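Local coordinates for cycloalternan-forming enzyme (Listeria monocytogenes serovar 1/2a, PDB 5F7U), which is a multidomain glycoside hydrolase family 31 protein whose TIM-barrel domain is joined to beta-rich domains and which binds glycans at several sites, at residues 407-412 against 472-477; 425-430 against 522-527. The protein carries 1 engineered substitution. One frame throughout, in Å; residues are numbered along the deposited sequence.

Interaction 1 (407-412 against 472-477). With GLC (alpha-D-glucopyranose), chain F.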
loop_
_atom_site.group_PDB
_atom_site.type_symbol
_atom_site.label_atom_id
_atom_site.label_comp_id
_atom_site.label_asym_id
_atom_site.label_seq_id
_atom_site.Cartn_x
_atom_site.Cartn_y
_atom_site.Cartn_z
ATOM N N THR A 407 23.925 -6.255 21.597
ATOM C CA THR A 407 23.051 -7.428 21.589
ATOM C C THR A 407 21.689 -7.095 20.970
ATOM O O THR A 407 21.002 -7.974 20.458
ATOM C CB THR A 407 22.774 -7.957 23.010
ATOM O OG1 THR A 407 22.014 -6.994 23.759
ATOM C CG2 THR A 407 24.095 -8.299 23.765
ATOM N N TYR A 408 21.272 -5.839 21.103
ATOM C CA TYR A 408 19.936 -5.382 20.693
ATOM C C TYR A 408 18.775 -6.046 21.445
ATOM O O TYR A 408 17.638 -6.017 20.975
ATOM C CB TYR A 408 19.757 -5.440 19.158
ATOM C CG TYR A 408 20.680 -4.472 18.488
ATOM C CD1 TYR A 408 20.330 -3.120 18.385
ATOM C CD2 TYR A 408 21.923 -4.887 18.016
ATOM C CE1 TYR A 408 21.193 -2.208 17.820
ATOM C CE2 TYR A 408 22.810 -3.980 17.446
ATOM C CZ TYR A 408 22.425 -2.645 17.349
ATOM O OH TYR A 408 23.300 -1.736 16.792
ATOM N N TYR A 409 19.057 -6.656 22.600
ATOM C CA TYR A 409 17.972 -7.066 23.483
ATOM C C TYR A 409 18.148 -6.592 24.931
ATOM O O TYR A 409 17.316 -6.903 25.786
ATOM C CB TYR A 409 17.676 -8.577 23.378
ATOM C CG TYR A 409 18.802 -9.482 23.811
ATOM C CD1 TYR A 409 19.007 -9.761 25.160
ATOM C CD2 TYR A 409 19.643 -10.088 22.865
ATOM C CE1 TYR A 409 20.048 -10.588 25.565
ATOM C CE2 TYR A 409 20.682 -10.929 23.260
ATOM C CZ TYR A 409 20.873 -11.173 24.610
ATOM O OH TYR A 409 21.882 -12.014 25.042
ATOM N N ILE A 410 19.206 -5.813 25.179
ATOM C CA ILE A 410 19.525 -5.278 26.506
ATOM C C ILE A 410 19.482 -3.753 26.409
ATOM O O ILE A 410 19.997 -3.174 25.445
ATOM C CB ILE A 410 20.907 -5.763 26.991
ATOM C CG1 ILE A 410 20.914 -7.299 27.108
ATOM C CG2 ILE A 410 21.323 -5.103 28.323
ATOM C CD1 ILE A 410 22.291 -7.912 27.361
ATOM N N TRP A 411 18.844 -3.128 27.401
ATOM C CA TRP A 411 18.753 -1.672 27.508
ATOM C C TRP A 411 20.123 -1.029 27.608
ATOM O O TRP A 411 21.027 -1.545 28.297
ATOM C CB TRP A 411 17.877 -1.272 28.710
ATOM C CG TRP A 411 16.463 -1.576 28.424
ATOM C CD1 TRP A 411 15.816 -2.769 28.638
ATOM C CD2 TRP A 411 15.514 -0.704 27.781
ATOM N NE1 TRP A 411 14.502 -2.678 28.184
ATOM C CE2 TRP A 411 14.297 -1.428 27.656
ATOM C CE3 TRP A 411 15.569 0.630 27.313
ATOM C CZ2 TRP A 411 13.150 -0.876 27.069
ATOM C CZ3 TRP A 411 14.413 1.181 26.733
ATOM C CH2 TRP A 411 13.222 0.416 26.623
ATOM N N ASN A 412 20.274 0.113 26.944
ATOM C CA ASN A 412 21.525 0.864 27.031
ATOM C C ASN A 412 21.909 1.162 28.486
ATOM O O ASN A 412 21.045 1.478 29.318
ATOM C CB ASN A 412 21.430 2.172 26.235
ATOM C CG ASN A 412 22.776 2.646 25.747
ATOM O OD1 ASN A 412 23.796 1.951 25.933
ATOM N ND2 ASN A 412 22.799 3.818 25.089
ATOM N N ASP A 472 29.625 -11.772 22.243
ATOM C CA ASP A 472 30.580 -12.859 21.965
ATOM C C ASP A 472 30.041 -14.224 22.427
ATOM O O ASP A 472 30.069 -15.192 21.664
ATOM C CB ASP A 472 31.967 -12.538 22.559
ATOM C CG ASP A 472 32.634 -11.348 21.877
ATOM O OD1 ASP A 472 32.381 -11.124 20.662
ATOM O OD2 ASP A 472 33.397 -10.614 22.544
ATOM N N ASN A 473 29.507 -14.275 23.648
ATOM C CA ASN A 473 28.847 -15.481 24.171
ATOM C C ASN A 473 27.710 -15.978 23.265
ATOM O O ASN A 473 27.660 -17.162 22.903
ATOM C CB ASN A 473 28.311 -15.237 25.591
ATOM C CG ASN A 473 29.404 -15.077 26.641
ATOM O OD1 ASN A 473 30.590 -15.287 26.389
ATOM N ND2 ASN A 473 28.992 -14.688 27.843
ATOM N N ASP A 474 26.812 -15.058 22.890
ATOM C CA ASP A 474 25.682 -15.382 22.034
ATOM C C ASP A 474 26.119 -15.897 20.669
ATOM O O ASP A 474 25.528 -16.843 20.150
ATOM C CB ASP A 474 24.772 -14.163 21.860
ATOM C CG ASP A 474 24.017 -13.797 23.133
ATOM O OD1 ASP A 474 24.113 -14.516 24.154
ATOM O OD2 ASP A 474 23.300 -12.776 23.112
ATOM N N GLU A 475 27.169 -15.287 20.115
ATOM C CA GLU A 475 27.693 -15.690 18.820
ATOM C C GLU A 475 28.228 -17.119 18.843
ATOM O O GLU A 475 27.922 -17.913 17.946
ATOM C CB GLU A 475 28.790 -14.739 18.346
ATOM C CG GLU A 475 29.229 -15.078 16.933
ATOM C CD GLU A 475 30.239 -14.126 16.351
ATOM O OE1 GLU A 475 31.235 -14.614 15.778
ATOM O OE2 GLU A 475 30.044 -12.906 16.462
ATOM N N GLU A 476 29.027 -17.440 19.861
ATOM C CA GLU A 476 29.572 -18.786 19.996
ATOM C C GLU A 476 28.461 -19.839 20.068
ATOM O O GLU A 476 28.537 -20.864 19.391
ATOM C CB GLU A 476 30.505 -18.877 21.210
ATOM C CG GLU A 476 31.289 -20.183 21.283
ATOM C CD GLU A 476 32.384 -20.166 22.338
ATOM O OE1 GLU A 476 32.702 -19.068 22.869
ATOM O OE2 GLU A 476 32.945 -21.252 22.632
ATOM N N TYR A 477 27.423 -19.555 20.858
ATOM C CA TYR A 477 26.255 -20.430 20.976
ATOM C C TYR A 477 25.504 -20.586 19.653
ATOM O O TYR A 477 25.188 -21.708 19.233
ATOM C CB TYR A 477 25.303 -19.924 22.074
ATOM C CG TYR A 477 24.095 -20.819 22.304
ATOM C CD1 TYR A 477 24.240 -22.093 22.881
ATOM C CD2 TYR A 477 22.810 -20.401 21.937
ATOM C CE1 TYR A 477 23.138 -22.912 23.096
ATOM C CE2 TYR A 477 21.702 -21.218 22.145
ATOM C CZ TYR A 477 21.875 -22.472 22.719
ATOM O OH TYR A 477 20.792 -23.293 22.936
HETATM C C1 GLC F . 20.063 3.754 13.309
HETATM C C2 GLC F . 21.540 3.451 13.022
HETATM C C3 GLC F . 21.955 2.094 13.604
HETATM C C4 GLC F . 21.576 1.985 15.081
HETATM C C5 GLC F . 20.067 2.244 15.210
HETATM C C6 GLC F . 19.513 2.095 16.621
HETATM O O2 GLC F . 21.766 3.417 11.611
HETATM O O3 GLC F . 23.365 1.897 13.445
HETATM O O4 GLC F . 21.919 0.678 15.558
HETATM O O5 GLC F . 19.764 3.560 14.704
HETATM O O6 GLC F . 20.005 3.171 17.426
#
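With its CG between the backbone N and the carbonyl carbon (chi1 64°), Tyr409 sends its ring out of the 407-412 loop to meet Asp474, whose own CG stands anti to its carbonyl carbon and reaches out from helix 469-481 the opposite way. The two buried groups join through one bond: Tyr409 OH donates to Asp474 OD2 at 2.5 Å, a short distance for a phenol and a carboxylate. Ring and carboxylate lie 22° apart, nearly coplanar, and OD2 sits at the ring edge, 3.2 Å from Tyr409 CE2, and receives the hydroxyl on its syn lone pair. The other carboxylate oxygen, OD1, is hydrogen-bonded to Gln470 NE2 one helical turn back, so each oxygen has a partner and the rotation of the group is restrained.

Both partners belong to the family 31 TIM-barrel domain. The loop follows barrel strand 396-399, and the helix comes after strand 452-457, so the bond joins two excursions from neighbouring barrel strands.

The loop is shaped locally by an ST turn: Thr407 OG1 accepts from Tyr409 N at 3.2 Å, nearly straight at 169°, while Thr407 CB lies over one face of the Tyr409 ring, toward its rim, 3.6 Å above the plane. Asp404 also bonds to Thr407 OG1. Tyr408, between Thr407 and Tyr409, belongs to a glycan pocket, where its OH lies 3.0 Å from O4 of the bound alpha-D-glucopyranose, near the plane of the tyrosine ring. Glu405 OE1 is hydrogen-bonded to both the Tyr408 hydroxyl and this sugar.

Interaction 2 (425-430 against 522-527); sequences FSYDDF and REYLLT
Tyr524 takes most of this contact, pressing its ring against Phe430 and the backbone of 425-427. The contact joins two parts of the family 31 TIM-barrel domain, the short helix 523-527 and a loop with a 3-10 turn at 427-429. With CG between its backbone N and carbonyl carbon (chi1 85°), Tyr524 turns its ring to that loop. Phe430 CE2 lies over one face of the tyrosine ring, 3.6 Å from Tyr524 CZ. The two side chains cross at about a right angle, yet their ring planes are inclined by only 34°, an oblique aromatic pair. Nearer the backbone, Tyr524 CB rests 3.7 Å from Phe425 O, and Tyr524 CD2 comes to the edge of the Tyr427 ring, 4.3 Å from Tyr427 CD1.

In the next shell, Phe430 CE1 lies over the rim of one face of Phe425, and Leu525 CG over the rim of a face of Tyr524. Asp429 OD2 shapes the loop, taking the Ser426 N-H at 3.0 Å from above the carboxylate plane. Tyr427 N is hydrogen-bonded to Glu528. A single water joins the two backbones: it donates to Phe425 O at 2.8 Å and accepts from Tyr524 N at 2.9 Å, lying at the edge of the Tyr524 ring.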
loop_
_atom_site.group_PDB
_atom_site.type_symbol
_atom_site.label_atom_id
_atom_site.label_comp_id
_atom_site.label_asym_id
_atom_site.label_seq_id
_atom_site.Cartn_x
_atom_site.Cartn_y
_atom_site.Cartn_z
ATOM N N PHE A 425 17.851 -13.725 29.709
ATOM C CA PHE A 425 17.732 -12.863 30.884
ATOM C C PHE A 425 16.270 -12.651 31.281
ATOM O O PHE A 425 15.356 -12.753 30.440
ATOM C CB PHE A 425 18.364 -11.487 30.617
ATOM C CG PHE A 425 19.856 -11.514 30.463
ATOM C CD1 PHE A 425 20.442 -11.743 29.214
ATOM C CD2 PHE A 425 20.684 -11.303 31.563
ATOM C CE1 PHE A 425 21.828 -11.778 29.075
ATOM C CE2 PHE A 425 22.074 -11.333 31.426
ATOM C CZ PHE A 425 22.644 -11.574 30.181
ATOM N N SER A 426 16.066 -12.367 32.565
ATOM C CA SER A 426 14.809 -11.839 33.083
ATOM C C SER A 426 15.098 -10.388 33.467
ATOM O O SER A 426 16.276 -9.969 33.444
ATOM C CB SER A 426 14.351 -12.648 34.304
ATOM O OG SER A 426 14.191 -14.017 33.978
ATOM N N TYR A 427 14.041 -9.629 33.805
ATOM C CA TYR A 427 14.182 -8.218 34.217
ATOM C C TYR A 427 15.085 -8.022 35.462
ATOM O O TYR A 427 15.897 -7.086 35.503
ATOM C CB TYR A 427 12.812 -7.614 34.499
ATOM C CG TYR A 427 12.790 -6.100 34.610
ATOM C CD1 TYR A 427 12.846 -5.304 33.466
ATOM C CD2 TYR A 427 12.695 -5.462 35.860
ATOM C CE1 TYR A 427 12.809 -3.917 33.555
ATOM C CE2 TYR A 427 12.671 -4.070 35.958
ATOM C CZ TYR A 427 12.708 -3.306 34.797
ATOM O OH TYR A 427 12.690 -1.926 34.846
ATOM N N ASP A 428 14.926 -8.922 36.437
ATOM C CA ASP A 428 15.673 -8.918 37.705
ATOM C C ASP A 428 17.170 -9.141 37.555
ATOM O O ASP A 428 17.923 -8.876 38.494
ATOM C CB ASP A 428 15.121 -9.986 38.660
ATOM C CG ASP A 428 13.735 -9.657 39.176
ATOM O OD1 ASP A 428 13.248 -8.526 38.946
ATOM O OD2 ASP A 428 13.115 -10.544 39.812
ATOM N N ASP A 429 17.597 -9.656 36.401
ATOM C CA ASP A 429 19.027 -9.872 36.145
ATOM C C ASP A 429 19.787 -8.558 35.948
ATOM O O ASP A 429 21.007 -8.521 36.079
ATOM C CB ASP A 429 19.234 -10.790 34.929
ATOM C CG ASP A 429 18.911 -12.256 35.224
ATOM O OD1 ASP A 429 19.172 -12.748 36.353
ATOM O OD2 ASP A 429 18.408 -12.936 34.307
ATOM N N PHE A 430 19.069 -7.483 35.622
ATOM C CA PHE A 430 19.718 -6.220 35.247
ATOM C C PHE A 430 19.741 -5.217 36.376
ATOM O O PHE A 430 18.830 -5.195 37.206
ATOM C CB PHE A 430 19.015 -5.612 34.043
ATOM C CG PHE A 430 19.048 -6.478 32.831
ATOM C CD1 PHE A 430 20.226 -6.607 32.079
ATOM C CD2 PHE A 430 17.902 -7.161 32.424
ATOM C CE1 PHE A 430 20.253 -7.404 30.938
ATOM C CE2 PHE A 430 17.924 -7.962 31.283
ATOM C CZ PHE A 430 19.100 -8.073 30.532
ATOM N N ARG A 522 14.385 -12.014 23.958
ATOM C CA ARG A 522 13.545 -10.829 24.018
ATOM C C ARG A 522 12.281 -11.002 24.858
ATOM O O ARG A 522 11.547 -10.028 25.036
ATOM C CB ARG A 522 13.129 -10.383 22.597
ATOM C CG ARG A 522 14.219 -9.656 21.838
ATOM C CD ARG A 522 14.945 -10.586 20.892
ATOM N NE ARG A 522 15.988 -9.878 20.143
ATOM C CZ ARG A 522 17.153 -10.410 19.805
ATOM N NH1 ARG A 522 18.063 -9.678 19.149
ATOM N NH2 ARG A 522 17.424 -11.662 20.148
ATOM N N GLU A 523 12.029 -12.211 25.380
ATOM C CA GLU A 523 10.778 -12.477 26.110
ATOM C C GLU A 523 10.504 -11.457 27.223
ATOM O O GLU A 523 9.387 -10.932 27.324
ATOM C CB GLU A 523 10.770 -13.895 26.694
ATOM C CG GLU A 523 9.401 -14.324 27.211
ATOM C CD GLU A 523 9.451 -15.494 28.184
ATOM O OE1 GLU A 523 10.252 -16.427 27.983
ATOM O OE2 GLU A 523 8.682 -15.500 29.171
ATOM N N TYR A 524 11.518 -11.177 28.051
ATOM C CA TYR A 524 11.347 -10.282 29.197
ATOM C C TYR A 524 10.844 -8.874 28.812
ATOM O O TYR A 524 10.187 -8.216 29.622
ATOM C CB TYR A 524 12.636 -10.214 30.044
ATOM C CG TYR A 524 13.646 -9.207 29.548
ATOM C CD1 TYR A 524 14.486 -9.508 28.463
ATOM C CD2 TYR A 524 13.778 -7.950 30.169
ATOM C CE1 TYR A 524 15.413 -8.575 27.999
ATOM C CE2 TYR A 524 14.713 -7.010 29.710
ATOM C CZ TYR A 524 15.520 -7.330 28.628
ATOM O OH TYR A 524 16.442 -6.411 28.162
ATOM N N LEU A 525 11.133 -8.437 27.577
ATOM C CA LEU A 525 10.687 -7.130 27.080
ATOM C C LEU A 525 9.173 -7.079 26.995
ATOM O O LEU A 525 8.561 -6.044 27.252
ATOM C CB LEU A 525 11.313 -6.796 25.708
ATOM C CG LEU A 525 12.860 -6.735 25.680
ATOM C CD1 LEU A 525 13.366 -6.756 24.241
ATOM C CD2 LEU A 525 13.396 -5.501 26.409
ATOM N N LEU A 526 8.589 -8.222 26.669
ATOM C CA LEU A 526 7.141 -8.352 26.537
ATOM C C LEU A 526 6.481 -8.691 27.881
ATOM O O LEU A 526 5.526 -8.030 28.285
ATOM C CB LEU A 526 6.822 -9.399 25.469
ATOM C CG LEU A 526 7.120 -8.943 24.028
ATOM C CD1 LEU A 526 7.448 -10.132 23.151
ATOM C CD2 LEU A 526 5.961 -8.173 23.430
ATOM N N THR A 527 7.012 -9.687 28.583
ATOM C CA THR A 527 6.341 -10.192 29.780
ATOM C C THR A 527 6.494 -9.240 30.978
ATOM O O THR A 527 5.547 -9.076 31.758
ATOM C CB THR A 527 6.821 -11.608 30.147
ATOM O OG1 THR A 527 8.230 -11.591 30.344
ATOM C CG2 THR A 527 6.504 -12.590 29.026
HETATM O O HOH W 1 13.918 -12.866 28.076
#

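Both contacts are buried and join the same two excursions of adjacent barrel strands, one after strand 396-399 and one between strands 452-457 and 534-536. Interaction 1 depends on one short bond to an acid, whereas interaction 2 is aromatic packing with a water between backbones. Their centres lie about 13 Å apart, and they touch directly. Tyr409 O probably accepts from Tyr524 OH at 2.6 Å, so the residue that reaches helix 469-481 through its side chain meets helix 523-527 through its carbonyl. Ile410 CG2 also packs 3.6 Å from Phe430 CE1. The polar contact adjoins the glycan-binding Tyr408, while the mainly aromatic one packs on a later part of the same loop, with Ser426 and Tyr427 partly exposed.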